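Local atomic coordinates of Xaa-Pro dipeptidase (PDB entry 1WY2), a protein that probably cleaves dipeptides with proline at the C-terminal position and a nonpolar amino acid at the N-terminal position, using two metal ions per subunit. Residues 221-226 and 328-333; 246-251 and 313-318; 260-265 and 302-307; 282-287 and 296-301. All coordinates share one frame; numbering follows the deposited sequence. Where two conformers were deposited one is given.

Contact 1. Residues 221-226 and 328-333. With ZN (zinc ion), chain D; ZN (zinc ion), chain E.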
loop_
_atom_site.group_PDB
_atom_site.type_symbol
_atom_site.label_atom_id
_atom_site.label_comp_id
_atom_site.label_asym_id
_atom_site.label_seq_id
_atom_site.Cartn_x
_atom_site.Cartn_y
_atom_site.Cartn_z
ATOM N N ASN A 221 -12.968 1.633 5.392
ATOM C CA ASN A 221 -12.158 1.047 6.454
ATOM C C ASN A 221 -12.730 1.082 7.863
ATOM O O ASN A 221 -13.685 1.801 8.151
ATOM C CB ASN A 221 -10.793 1.744 6.463
ATOM C CG ASN A 221 -10.006 1.500 5.188
ATOM O OD1 ASN A 221 -9.297 0.504 5.067
ATOM N ND2 ASN A 221 -10.140 2.406 4.222
ATOM N N SER A 222 -12.118 0.279 8.733
ATOM C CA SER A 222 -12.477 0.204 10.147
ATOM C C SER A 222 -11.145 0.142 10.896
ATOM O O SER A 222 -10.112 -0.196 10.312
ATOM C CB SER A 222 -13.322 -1.041 10.441
ATOM O OG SER A 222 -12.675 -2.219 10.000
ATOM N N ASP A 223 -11.161 0.460 12.181
ATOM C CA ASP A 223 -9.926 0.486 12.956
ATOM C C ASP A 223 -10.276 0.284 14.423
ATOM O O ASP A 223 -11.119 0.998 14.966
ATOM C CB ASP A 223 -9.257 1.850 12.742
ATOM C CG ASP A 223 -7.810 1.884 13.172
ATOM O OD1 ASP A 223 -7.317 0.899 13.763
ATOM O OD2 ASP A 223 -7.170 2.922 12.908
ATOM N N ILE A 224 -9.634 -0.688 15.063
ATOM C CA ILE A 224 -9.912 -0.970 16.465
ATOM C C ILE A 224 -8.679 -1.518 17.185
ATOM O O ILE A 224 -7.865 -2.212 16.586
ATOM C CB ILE A 224 -11.070 -2.004 16.584
ATOM C CG1 ILE A 224 -11.454 -2.217 18.048
ATOM C CG2 ILE A 224 -10.651 -3.335 15.966
ATOM C CD1 ILE A 224 -12.605 -3.209 18.245
ATOM N N THR A 225 -8.535 -1.172 18.462
ATOM C CA THR A 225 -7.429 -1.675 19.271
ATOM C C THR A 225 -7.941 -2.055 20.650
ATOM O O THR A 225 -8.651 -1.286 21.296
ATOM C CB THR A 225 -6.298 -0.635 19.512
ATOM O OG1 THR A 225 -5.745 -0.198 18.266
ATOM C CG2 THR A 225 -5.174 -1.271 20.339
ATOM N N ARG A 226 -7.588 -3.253 21.092
ATOM C CA ARG A 226 -7.952 -3.701 22.431
ATOM C C ARG A 226 -6.680 -4.283 23.025
ATOM O O ARG A 226 -5.865 -4.864 22.313
ATOM C CB ARG A 226 -9.041 -4.777 22.391
ATOM C CG ARG A 226 -10.418 -4.257 22.000
ATOM C CD ARG A 226 -11.007 -3.340 23.069
ATOM N NE ARG A 226 -12.317 -2.832 22.665
ATOM C CZ ARG A 226 -12.499 -1.769 21.888
ATOM N NH1 ARG A 226 -11.454 -1.079 21.433
ATOM N NH2 ARG A 226 -13.726 -1.412 21.541
ATOM N N ARG A 328 -3.036 0.273 24.620
ATOM C CA ARG A 328 -3.770 1.155 23.723
ATOM C C ARG A 328 -5.194 0.631 23.591
ATOM O O ARG A 328 -5.419 -0.574 23.483
ATOM C CB ARG A 328 -3.133 1.244 22.324
ATOM C CG ARG A 328 -3.965 2.120 21.360
ATOM C CD ARG A 328 -3.217 2.541 20.083
ATOM N NE ARG A 328 -2.879 1.432 19.191
ATOM C CZ ARG A 328 -1.696 0.823 19.156
ATOM N NH1 ARG A 328 -0.722 1.205 19.969
ATOM N NH2 ARG A 328 -1.473 -0.152 18.281
ATOM N N ILE A 329 -6.155 1.546 23.639
ATOM C CA ILE A 329 -7.563 1.199 23.489
ATOM C C ILE A 329 -8.086 2.162 22.434
ATOM O O ILE A 329 -8.024 3.377 22.609
ATOM C CB ILE A 329 -8.324 1.371 24.816
ATOM C CG1 ILE A 329 -7.725 0.428 25.865
ATOM C CG2 ILE A 329 -9.805 1.068 24.607
ATOM C CD1 ILE A 329 -8.302 0.591 27.262
ATOM N N GLU A 330 -8.579 1.607 21.331
ATOM C CA GLU A 330 -9.052 2.403 20.206
ATOM C C GLU A 330 -10.423 2.020 19.667
ATOM O O GLU A 330 -10.726 0.839 19.494
ATOM C CB GLU A 330 -8.033 2.305 19.060
ATOM C CG GLU A 330 -8.565 2.749 17.701
ATOM C CD GLU A 330 -7.550 2.603 16.586
ATOM O OE1 GLU A 330 -6.791 1.612 16.594
ATOM O OE2 GLU A 330 -7.530 3.473 15.693
ATOM N N ASP A 331 -11.242 3.035 19.404
ATOM C CA ASP A 331 -12.573 2.847 18.824
ATOM C C ASP A 331 -12.681 3.743 17.600
ATOM O O ASP A 331 -12.011 4.769 17.517
ATOM C CB ASP A 331 -13.692 3.302 19.777
ATOM C CG ASP A 331 -14.072 2.255 20.799
ATOM O OD1 ASP A 331 -14.203 1.073 20.426
ATOM O OD2 ASP A 331 -14.267 2.633 21.977
ATOM N N THR A 332 -13.520 3.344 16.649
ATOM C CA THR A 332 -13.794 4.184 15.490
ATOM C C THR A 332 -15.150 4.735 15.909
ATOM O O THR A 332 -16.021 3.966 16.324
ATOM C CB THR A 332 -13.955 3.373 14.194
ATOM O OG1 THR A 332 -12.680 2.867 13.786
ATOM C CG2 THR A 332 -14.516 4.256 13.076
ATOM N N ILE A 333 -15.325 6.049 15.845
ATOM C CA ILE A 333 -16.593 6.636 16.252
ATOM C C ILE A 333 -17.153 7.595 15.221
ATOM O O ILE A 333 -16.433 8.104 14.362
ATOM C CB ILE A 333 -16.469 7.394 17.600
ATOM C CG1 ILE A 333 -15.594 8.639 17.428
ATOM C CG2 ILE A 333 -15.879 6.466 18.666
ATOM C CD1 ILE A 333 -15.618 9.578 18.630
HETATM ZN ZN ZN D . -5.737 1.067 14.994
HETATM ZN ZN ZN E . -6.114 4.123 14.310
#
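The carboxylate of Glu330 lies across that of Asp223, the two planes 61° apart, with both zinc ions bound between them. Asp223 OD1 and Glu330 OE1 each bind the zinc of chain D at 2.0 Å. Asp223 OD2 and Glu330 OE2 each bind the zinc of chain E at 2.1 Å. Like-charged oxygens are thus brought together, with Asp223 OD2 and Glu330 OE2 2.9 Å apart, and the metals probably offset their repulsion. Both side chains start with CG anti to the backbone N. Glu330 then runs on extended to reach the ions.

This is the dinuclear metal centre of an M24 peptidase, in its pita-bread fold. Asp212 joins the first zinc, His287 and Glu316 the second. The two bridging acids come from strands 220-229 and 325-336, which meet here as an antiparallel hydrogen-bonded pair, Thr225 with Glu330. Its two N-H...O bonds are nearly straight, at 172° and 175°.

Thr225 OG1 donates to Glu330 OE1 at 2.7 Å, consistent with a second-shell role, though the place of this hydroxyl is less sure. Arg328 NE reaches the same hydroxyl weakly, while its guanidinium also bonds Tyr320 and Asp212. On the other side of the pair, Arg226 NH1 donates to the carbonyls of both Thr225 and Glu330, each in the guanidinium plane. Ile224 CD1 sits over one face of that group. Arg226 NH2 makes a salt bridge to the syn lone pair of Asp331 OD1 at 2.8 Å; Thr344 and Arg342 also hold this aspartate. Thr332 OG1 donates to a lone pair of Asp223 O at 2.7 Å.

Contact 2. Residues 246-251 and 313-318. With ZN (zinc ion), chain E.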
loop_
_atom_site.group_PDB
_atom_site.type_symbol
_atom_site.label_atom_id
_atom_site.label_comp_id
_atom_site.label_asym_id
_atom_site.label_seq_id
_atom_site.Cartn_x
_atom_site.Cartn_y
_atom_site.Cartn_z
ATOM N N GLU A 246 -9.478 5.199 31.203
ATOM C CA GLU A 246 -10.126 6.412 31.687
ATOM C C GLU A 246 -10.049 7.521 30.641
ATOM O O GLU A 246 -11.038 8.203 30.366
ATOM C CB GLU A 246 -9.454 6.885 32.974
ATOM C CG GLU A 246 -10.103 8.111 33.596
ATOM C CD GLU A 246 -9.261 8.705 34.707
ATOM O OE1 GLU A 246 -8.465 7.957 35.317
ATOM O OE2 GLU A 246 -9.400 9.917 34.979
ATOM N N ALA A 247 -8.865 7.698 30.065
ATOM C CA ALA A 247 -8.649 8.725 29.053
ATOM C C ALA A 247 -9.472 8.458 27.795
ATOM O O ALA A 247 -10.055 9.378 27.226
ATOM C CB ALA A 247 -7.163 8.800 28.698
ATOM N N GLN A 248 -9.522 7.201 27.363
ATOM C CA GLN A 248 -10.273 6.854 26.161
ATOM C C GLN A 248 -11.766 7.094 26.383
ATOM O O GLN A 248 -12.439 7.688 25.541
ATOM C CB GLN A 248 -10.014 5.389 25.783
ATOM C CG GLN A 248 -10.296 5.034 24.314
ATOM C CD GLN A 248 -11.718 4.565 24.068
ATOM O OE1 GLN A 248 -12.490 4.368 25.001
ATOM N NE2 GLN A 248 -12.063 4.366 22.803
ATOM N N LYS A 249 -12.279 6.641 27.522
ATOM C CA LYS A 249 -13.695 6.821 27.826
ATOM C C LYS A 249 -14.078 8.295 27.887
ATOM O O LYS A 249 -15.107 8.700 27.340
ATOM C CB LYS A 249 -14.047 6.147 29.153
ATOM C CG LYS A 249 -14.148 4.635 29.075
ATOM C CD LYS A 249 -14.502 4.044 30.434
ATOM C CE LYS A 249 -15.818 4.609 30.958
ATOM N NZ LYS A 249 -16.120 4.128 32.336
ATOM N N LYS A 250 -13.247 9.095 28.548
ATOM C CA LYS A 250 -13.511 10.523 28.679
ATOM C C LYS A 250 -13.498 11.209 27.313
ATOM O O LYS A 250 -14.356 12.043 27.024
ATOM C CB LYS A 250 -12.469 11.170 29.595
ATOM C CG LYS A 250 -12.738 12.637 29.912
ATOM C CD LYS A 250 -14.036 12.803 30.686
ATOM C CE LYS A 250 -14.272 14.256 31.064
ATOM N NZ LYS A 250 -15.534 14.422 31.838
ATOM N N ALA A 251 -12.533 10.850 26.471
ATOM C CA ALA A 251 -12.441 11.449 25.145
ATOM C C ALA A 251 -13.668 11.105 24.305
ATOM O O ALA A 251 -14.236 11.974 23.651
ATOM C CB ALA A 251 -11.171 10.984 24.441
ATOM N N ILE A 313 -14.004 9.389 13.195
ATOM C CA ILE A 313 -12.635 9.449 13.699
ATOM C C ILE A 313 -12.364 8.356 14.712
ATOM O O ILE A 313 -13.288 7.737 15.238
ATOM C CB ILE A 313 -12.356 10.796 14.406
ATOM C CG1 ILE A 313 -13.350 10.997 15.561
ATOM C CG2 ILE A 313 -12.451 11.936 13.409
ATOM C CD1 ILE A 313 -13.055 12.205 16.449
ATOM N N THR A 314 -11.090 8.112 14.978
ATOM C CA THR A 314 -10.732 7.128 15.984
ATOM C C THR A 314 -10.329 7.894 17.239
ATOM O O THR A 314 -9.933 9.059 17.169
ATOM C CB THR A 314 -9.536 6.251 15.558
ATOM O OG1 THR A 314 -8.382 7.079 15.362
ATOM C CG2 THR A 314 -9.854 5.485 14.278
ATOM N N ILE A 315 -10.459 7.234 18.381
ATOM C CA ILE A 315 -10.074 7.788 19.674
ATOM C C ILE A 315 -9.199 6.664 20.205
ATOM O O ILE A 315 -9.698 5.601 20.579
ATOM C CB ILE A 315 -11.301 7.995 20.595
ATOM C CG1 ILE A 315 -12.265 9.001 19.961
ATOM C CG2 ILE A 315 -10.856 8.492 21.965
ATOM C CD1 ILE A 315 -11.679 10.387 19.769
ATOM N N GLU A 316 -7.888 6.883 20.216
ATOM C CA GLU A 316 -6.980 5.824 20.634
ATOM C C GLU A 316 -5.772 6.226 21.465
ATOM O O GLU A 316 -4.632 6.148 21.003
ATOM C CB GLU A 316 -6.504 5.065 19.394
ATOM C CG GLU A 316 -5.864 5.952 18.327
ATOM C CD GLU A 316 -5.477 5.175 17.079
ATOM O OE1 GLU A 316 -4.804 4.132 17.209
ATOM O OE2 GLU A 316 -5.841 5.607 15.964
ATOM N N PRO A 317 -6.000 6.652 22.712
ATOM C CA PRO A 317 -4.867 7.037 23.551
ATOM C C PRO A 317 -4.073 5.785 23.920
ATOM O O PRO A 317 -4.587 4.665 23.848
ATOM C CB PRO A 317 -5.542 7.677 24.759
ATOM C CG PRO A 317 -6.796 6.854 24.898
ATOM C CD PRO A 317 -7.271 6.746 23.454
ATOM N N GLY A 318 -2.817 5.974 24.301
ATOM C CA GLY A 318 -1.997 4.843 24.685
ATOM C C GLY A 318 -0.823 5.289 25.529
ATOM O O GLY A 318 -0.478 6.470 25.543
HETATM ZN ZN ZN E . -6.114 4.123 14.310
#
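Glu316 OE2 has two grips from nearby groups: the zinc ion of chain E at 2.2 Å, and Thr314 OG1, which donates to it at 3.0 Å from above the carboxylate plane. His287, Asp223 and Glu330 bind the same zinc. The Glu316 side chain leaves from the crowded position between the backbone N and the carbonyl carbon (chi1 55°). It then extends away from helix 235-254.

Its neighbours in sequence, Ile315 and Pro317, point the other way, toward the helix. Gln248 carries most of the helix side. Its CG is anti to the backbone N, and the chain bends at chi2 (-91°). The aliphatic part crosses the proline ring at about a right angle. Gln248 CB meets Pro317 CG at 3.6 Å, and Gln248 CG meets Pro317 CD at the same 3.6 Å. The bend sends Gln248 NE2 to Ile315 O, a straight but weak hydrogen bond of 3.5 Å. The stronger partner of NE2 is Asp331, and Gln248 OE1 accepts from Arg348.

One turn along the helix, Ala251 CB touches Ile315 CG2 at 3.5 Å. Ala247 CB faces Pro317 CG more loosely, at 4.3 Å. In this M24 domain helix 235-254 thus packs on one face of strand 312-321, and Leu264 of helix 261-274 also touches Ile315.

The strand therefore has two chemistries: a largely apolar side packed against the helix, and a charged side at the metal. With zinc and a hydroxyl donor on OE2, Glu316 is probably held ionised.

Contact 3. Residues 260-265 and 302-307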
loop_
_atom_site.group_PDB
_atom_site.type_symbol
_atom_site.label_atom_id
_atom_site.label_comp_id
_atom_site.label_asym_id
_atom_site.label_seq_id
_atom_site.Cartn_x
_atom_site.Cartn_y
_atom_site.Cartn_z
ATOM N N THR A 260 -12.823 21.405 18.802
ATOM C CA THR A 260 -11.787 21.251 17.786
ATOM C C THR A 260 -11.044 19.952 18.049
ATOM O O THR A 260 -11.100 19.410 19.153
ATOM C CB THR A 260 -10.762 22.398 17.815
ATOM O OG1 THR A 260 -10.107 22.418 19.087
ATOM C CG2 THR A 260 -11.445 23.734 17.564
ATOM N N ALA A 261 -10.350 19.459 17.031
ATOM C CA ALA A 261 -9.587 18.224 17.160
ATOM C C ALA A 261 -8.541 18.381 18.263
ATOM O O ALA A 261 -8.296 17.457 19.039
ATOM C CB ALA A 261 -8.916 17.891 15.836
ATOM N N LYS A 262 -7.931 19.562 18.328
ATOM C CA LYS A 262 -6.917 19.839 19.338
ATOM C C LYS A 262 -7.506 19.797 20.747
ATOM O O LYS A 262 -6.892 19.250 21.659
ATOM C CB LYS A 262 -6.279 21.208 19.084
ATOM C CG LYS A 262 -5.235 21.598 20.114
ATOM C CD LYS A 262 -4.623 22.958 19.808
ATOM C CE LYS A 262 -3.573 23.320 20.844
ATOM N NZ LYS A 262 -2.890 24.610 20.535
ATOM N N GLU A 263 -8.693 20.372 20.925
ATOM C CA GLU A 263 -9.337 20.368 22.236
ATOM C C GLU A 263 -9.684 18.943 22.654
ATOM O O GLU A 263 -9.596 18.597 23.830
ATOM C CB GLU A 263 -10.610 21.227 22.218
ATOM C CG GLU A 263 -10.344 22.706 21.952
ATOM C CD GLU A 263 -11.613 23.538 21.891
ATOM O OE1 GLU A 263 -12.608 23.074 21.295
ATOM O OE2 GLU A 263 -11.607 24.669 22.424
ATOM N N LEU A 264 -10.076 18.114 21.691
ATOM C CA LEU A 264 -10.416 16.725 21.993
ATOM C C LEU A 264 -9.150 15.947 22.358
ATOM O O LEU A 264 -9.149 15.150 23.300
ATOM C CB LEU A 264 -11.119 16.073 20.796
ATOM C CG LEU A 264 -11.575 14.621 20.968
ATOM C CD1 LEU A 264 -12.419 14.483 22.227
ATOM C CD2 LEU A 264 -12.370 14.191 19.744
ATOM N N ASP A 265 -8.068 16.177 21.617
ATOM C CA ASP A 265 -6.807 15.502 21.910
ATOM C C ASP A 265 -6.378 15.869 23.332
ATOM O O ASP A 265 -5.903 15.018 24.088
ATOM C CB ASP A 265 -5.730 15.915 20.893
ATOM C CG ASP A 265 -4.348 15.379 21.238
ATOM O OD1 ASP A 265 -3.683 15.958 22.128
ATOM O OD2 ASP A 265 -3.920 14.379 20.620
ATOM N N TYR A 302 -1.998 19.502 16.882
ATOM C CA TYR A 302 -1.661 20.367 15.755
ATOM C C TYR A 302 -2.738 20.485 14.677
ATOM O O TYR A 302 -2.441 20.831 13.529
ATOM C CB TYR A 302 -0.354 19.879 15.132
ATOM C CG TYR A 302 0.702 19.569 16.171
ATOM C CD1 TYR A 302 1.240 20.579 16.967
ATOM C CD2 TYR A 302 1.125 18.260 16.390
ATOM C CE1 TYR A 302 2.171 20.293 17.962
ATOM C CE2 TYR A 302 2.058 17.961 17.383
ATOM C CZ TYR A 302 2.574 18.983 18.165
ATOM O OH TYR A 302 3.485 18.695 19.153
ATOM N N ASP A 303 -3.984 20.204 15.043
ATOM C CA ASP A 303 -5.088 20.294 14.094
ATOM C C ASP A 303 -6.242 21.064 14.743
ATOM O O ASP A 303 -6.752 20.663 15.789
ATOM C CB ASP A 303 -5.541 18.891 13.683
ATOM C CG ASP A 303 -6.441 18.903 12.462
ATOM O OD1 ASP A 303 -7.515 19.532 12.523
ATOM O OD2 ASP A 303 -6.074 18.284 11.442
ATOM N N GLU A 304 -6.650 22.163 14.115
ATOM C CA GLU A 304 -7.715 23.016 14.641
ATOM C C GLU A 304 -9.090 22.754 14.034
ATOM O O GLU A 304 -10.013 23.552 14.214
ATOM C CB GLU A 304 -7.354 24.490 14.421
ATOM C CG GLU A 304 -5.996 24.899 14.974
ATOM C CD GLU A 304 -6.013 25.141 16.472
ATOM O OE1 GLU A 304 -4.921 25.296 17.059
ATOM O OE2 GLU A 304 -7.114 25.188 17.061
ATOM N N THR A 305 -9.234 21.646 13.317
ATOM C CA THR A 305 -10.513 21.316 12.695
ATOM C C THR A 305 -11.636 21.225 13.718
ATOM O O THR A 305 -11.498 20.566 14.747
ATOM C CB THR A 305 -10.450 19.971 11.948
ATOM O OG1 THR A 305 -9.453 20.039 10.925
ATOM C CG2 THR A 305 -11.797 19.649 11.314
ATOM N N VAL A 306 -12.750 21.888 13.432
ATOM C CA VAL A 306 -13.895 21.836 14.330
ATOM C C VAL A 306 -14.690 20.600 13.939
ATOM O O VAL A 306 -15.042 20.419 12.773
ATOM C CB VAL A 306 -14.797 23.079 14.186
ATOM C CG1 VAL A 306 -15.989 22.959 15.120
ATOM C CG2 VAL A 306 -14.003 24.338 14.508
ATOM N N LEU A 307 -14.960 19.740 14.912
ATOM C CA LEU A 307 -15.704 18.524 14.632
ATOM C C LEU A 307 -17.144 18.840 14.253
ATOM O O LEU A 307 -17.761 19.758 14.800
ATOM C CB LEU A 307 -15.677 17.596 15.849
ATOM C CG LEU A 307 -14.297 17.144 16.337
ATOM C CD1 LEU A 307 -14.486 16.055 17.387
ATOM C CD2 LEU A 307 -13.460 16.616 15.167
HETATM O O HOH W 1 -8.353 24.506 19.291
HETATM O O HOH W 2 -4.729 26.665 19.827
#
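Tyr302 turns away from helix 261-274 and packs on Lys76 of the second subunit. Asp303 follows, its OD1 forming an Asx turn. OD1 accepts from the backbone N of Thr305 at 2.8 Å and, on its syn lone pair, from Thr305 OG1 at 2.6 Å. The carbonyl of Asp303 rests against Ala261, with O to CB at 3.5 Å.

Glu304 bends at chi2 (-79°), so that its end comes back to the helix. It runs beside the extended Lys262, both pointing the same way. Glu304 OE1 and Lys262 NZ are 4.1 Å apart, beyond a salt bridge. One water joins this pair, and a second joins Glu304 OE2 to Thr260 OG1.

Thr305 O accepts from Ala261 N at 2.8 Å, nearly along the C=O axis. Val306 CG2 meets Thr260 CG2 at 4.0 Å. Leu307 CD1 then reaches Leu264 CD2 at 3.7 Å, crossing at about a right angle on the buried side.

The loop thus lies against the first turn of the helix, which Thr260 and Glu263 close with a capping box. Thr305 O satisfies a first-turn N-H that has no acceptor within its own helix. The attraction between Lys262 and Glu304 is probably weakened by their distance and the bridging water.

Contact 4. Residues 282-287 and 296-301. With ZN (zinc ion), chain E.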
loop_
_atom_site.group_PDB
_atom_site.type_symbol
_atom_site.label_atom_id
_atom_site.label_comp_id
_atom_site.label_asym_id
_atom_site.label_seq_id
_atom_site.Cartn_x
_atom_site.Cartn_y
_atom_site.Cartn_z
ATOM N N ASN A 282 3.056 8.980 23.096
ATOM C CA ASN A 282 3.801 9.576 21.986
ATOM C C ASN A 282 3.190 9.668 20.591
ATOM O O ASN A 282 3.912 9.644 19.595
ATOM C CB ASN A 282 5.158 8.882 21.869
ATOM C CG ASN A 282 5.029 7.377 21.757
ATOM O OD1 ASN A 282 3.990 6.863 21.348
ATOM N ND2 ASN A 282 6.093 6.664 22.106
ATOM N N HIS A 283 1.872 9.771 20.509
ATOM C CA HIS A 283 1.219 9.914 19.216
ATOM C C HIS A 283 -0.081 10.674 19.400
ATOM O O HIS A 283 -0.491 10.935 20.528
ATOM C CB HIS A 283 0.979 8.545 18.548
ATOM C CG HIS A 283 0.157 7.590 19.358
ATOM N ND1 HIS A 283 -1.195 7.759 19.571
ATOM C CD2 HIS A 283 0.491 6.427 19.967
ATOM C CE1 HIS A 283 -1.659 6.740 20.274
ATOM N NE2 HIS A 283 -0.655 5.918 20.527
ATOM N N SER A 284 -0.710 11.052 18.294
ATOM C CA SER A 284 -1.963 11.790 18.342
ATOM C C SER A 284 -3.079 10.921 18.909
ATOM O O SER A 284 -2.978 9.696 18.921
ATOM C CB SER A 284 -2.344 12.259 16.937
ATOM O OG SER A 284 -2.490 11.157 16.061
ATOM N N LEU A 285 -4.148 11.559 19.371
ATOM C CA LEU A 285 -5.272 10.826 19.934
ATOM C C LEU A 285 -6.011 10.004 18.883
ATOM O O LEU A 285 -6.566 8.955 19.190
ATOM C CB LEU A 285 -6.259 11.790 20.596
ATOM C CG LEU A 285 -7.510 11.132 21.188
ATOM C CD1 LEU A 285 -7.104 10.153 22.287
ATOM C CD2 LEU A 285 -8.439 12.208 21.741
ATOM N N GLY A 286 -6.024 10.479 17.641
ATOM C CA GLY A 286 -6.732 9.740 16.614
ATOM C C GLY A 286 -6.635 10.303 15.216
ATOM O O GLY A 286 -5.908 11.264 14.962
ATOM N N HIS A 287 -7.394 9.701 14.308
ATOM C CA HIS A 287 -7.386 10.100 12.907
ATOM C C HIS A 287 -8.733 9.792 12.271
ATOM O O HIS A 287 -9.480 8.940 12.755
ATOM C CB HIS A 287 -6.289 9.320 12.170
ATOM C CG HIS A 287 -6.393 7.832 12.336
ATOM N ND1 HIS A 287 -7.225 7.050 11.562
ATOM C CD2 HIS A 287 -5.823 6.995 13.235
ATOM C CE1 HIS A 287 -7.164 5.796 11.979
ATOM N NE2 HIS A 287 -6.322 5.738 12.996
ATOM N N TRP A 296 -8.699 12.799 7.014
ATOM C CA TRP A 296 -9.131 13.956 7.797
ATOM C C TRP A 296 -10.253 13.644 8.785
ATOM O O TRP A 296 -11.161 12.877 8.485
ATOM C CB TRP A 296 -9.607 15.070 6.863
ATOM C CG TRP A 296 -8.692 15.371 5.715
ATOM C CD1 TRP A 296 -7.594 16.185 5.722
ATOM C CD2 TRP A 296 -8.834 14.899 4.369
ATOM N NE1 TRP A 296 -7.050 16.255 4.459
ATOM C CE2 TRP A 296 -7.793 15.477 3.610
ATOM C CE3 TRP A 296 -9.745 14.046 3.729
ATOM C CZ2 TRP A 296 -7.635 15.231 2.242
ATOM C CZ3 TRP A 296 -9.588 13.800 2.366
ATOM C CH2 TRP A 296 -8.540 14.393 1.639
ATOM N N PRO A 297 -10.201 14.240 9.984
ATOM C CA PRO A 297 -9.145 15.158 10.409
ATOM C C PRO A 297 -8.159 14.426 11.305
ATOM O O PRO A 297 -8.425 13.312 11.761
ATOM C CB PRO A 297 -9.913 16.212 11.188
ATOM C CG PRO A 297 -10.916 15.365 11.924
ATOM C CD PRO A 297 -11.391 14.388 10.846
ATOM N N ARG A 298 -7.014 15.047 11.542
ATOM C CA ARG A 298 -6.029 14.477 12.442
ATOM C C ARG A 298 -6.485 14.944 13.819
ATOM O O ARG A 298 -6.688 16.135 14.033
ATOM C CB ARG A 298 -4.638 15.036 12.138
ATOM C CG ARG A 298 -3.910 14.327 11.011
ATOM C CD ARG A 298 -2.662 15.091 10.578
ATOM N NE ARG A 298 -1.938 15.715 11.687
ATOM C CZ ARG A 298 -1.506 15.084 12.778
ATOM N NH1 ARG A 298 -1.719 13.785 12.938
ATOM N NH2 ARG A 298 -0.846 15.758 13.711
ATOM N N VAL A 299 -6.684 14.010 14.742
ATOM C CA VAL A 299 -7.111 14.379 16.086
ATOM C C VAL A 299 -5.838 14.509 16.900
ATOM O O VAL A 299 -5.397 13.559 17.542
ATOM C CB VAL A 299 -8.029 13.303 16.697
ATOM C CG1 VAL A 299 -8.559 13.770 18.046
ATOM C CG2 VAL A 299 -9.185 13.022 15.745
ATOM N N SER A 300 -5.247 15.698 16.854
ATOM C CA SER A 300 -3.995 15.951 17.551
ATOM C C SER A 300 -3.886 17.387 18.034
ATOM O O SER A 300 -4.768 18.210 17.801
ATOM C CB SER A 300 -2.826 15.684 16.610
ATOM O OG SER A 300 -2.781 16.690 15.613
ATOM N N GLN A 301 -2.767 17.674 18.690
ATOM C CA GLN A 301 -2.484 19.004 19.213
ATOM C C GLN A 301 -2.186 20.001 18.098
ATOM O O GLN A 301 -2.138 21.206 18.337
ATOM C CB GLN A 301 -1.278 18.942 20.154
ATOM C CG GLN A 301 -1.571 18.362 21.525
ATOM C CD GLN A 301 -2.563 19.201 22.308
ATOM O OE1 GLN A 301 -2.242 20.300 22.768
ATOM N NE2 GLN A 301 -3.777 18.680 22.477
HETATM ZN ZN ZN E . -6.114 4.123 14.310
#
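A short beta hairpin, strands 286-288 and 297-299, presents His287 to the dinuclear metal site. The pairing contains a classic bulge: Leu285 and Gly286 both lie opposite Val299. Gly286 N donates to a lone pair of Val299 O at 3.1 Å. In return, Val299 N donates to Gly286 O at 2.9 Å, from above the carbonyl plane.

Val299 is also the centre of an inverse gamma turn, so the chain bends at the paired residue itself. Its side chain fits against the bulge. Val299 CB lies 3.4 Å from Gly286 O, and Val299 CG1 touches Leu285 CB at 4.0 Å. Beyond the bulge, Ser284 CB and Ser300 CB lie 3.5 Å apart, tighter than usual for two carbons.

His287 lies on the other face of the hairpin, shared with Arg298. Its CG takes the crowded position between the backbone N and the carbonyl carbon (chi1 54°). NE2 of His287 then binds the zinc of chain E at 2.1 Å, and His294 stacks edge-to-face with the ring. Pro297, after a cis peptide bond, offers its carbonyl to His287 CA, a CA-H...O contact. Earlier in the segment, His283 ND1 donates to Ser284 O at 2.7 Å, almost in the ring plane, while His283 NE2 bonds Tyr320.

The two histidines differ in role. His283 is a hydrogen-bonding ring, and its ND1 carries a proton, given to Ser284 O. His287 is a metal ligand. It gives its NE2 lone pair to zinc, which would favour a neutral ring with the proton on ND1.

How the contacts relate
Contacts 1, 2 and 4 are buried and meet at the zinc of chain E, to which each brings at least one ligand. Contact 3 is only partly buried and touches no metal. Contacts 1 and 2 share a sheet, since strands 325-336 and 312-321 are neighbours in it. Strand 312-321 also bonds to segment 282-287 of contact 4, through Glu316 N to Leu285 O and Thr314 N to His287 O. Contact 3 joins contact 4 through Asp265, which bonds Gln301 and Leu285. Leu264 of contact 3 also meets Ile313 of contact 2. Metal-bound acids and ion pairs mark contact 1, apolar packing contact 2, backbone pairing contact 4, and water-linked charges contact 3.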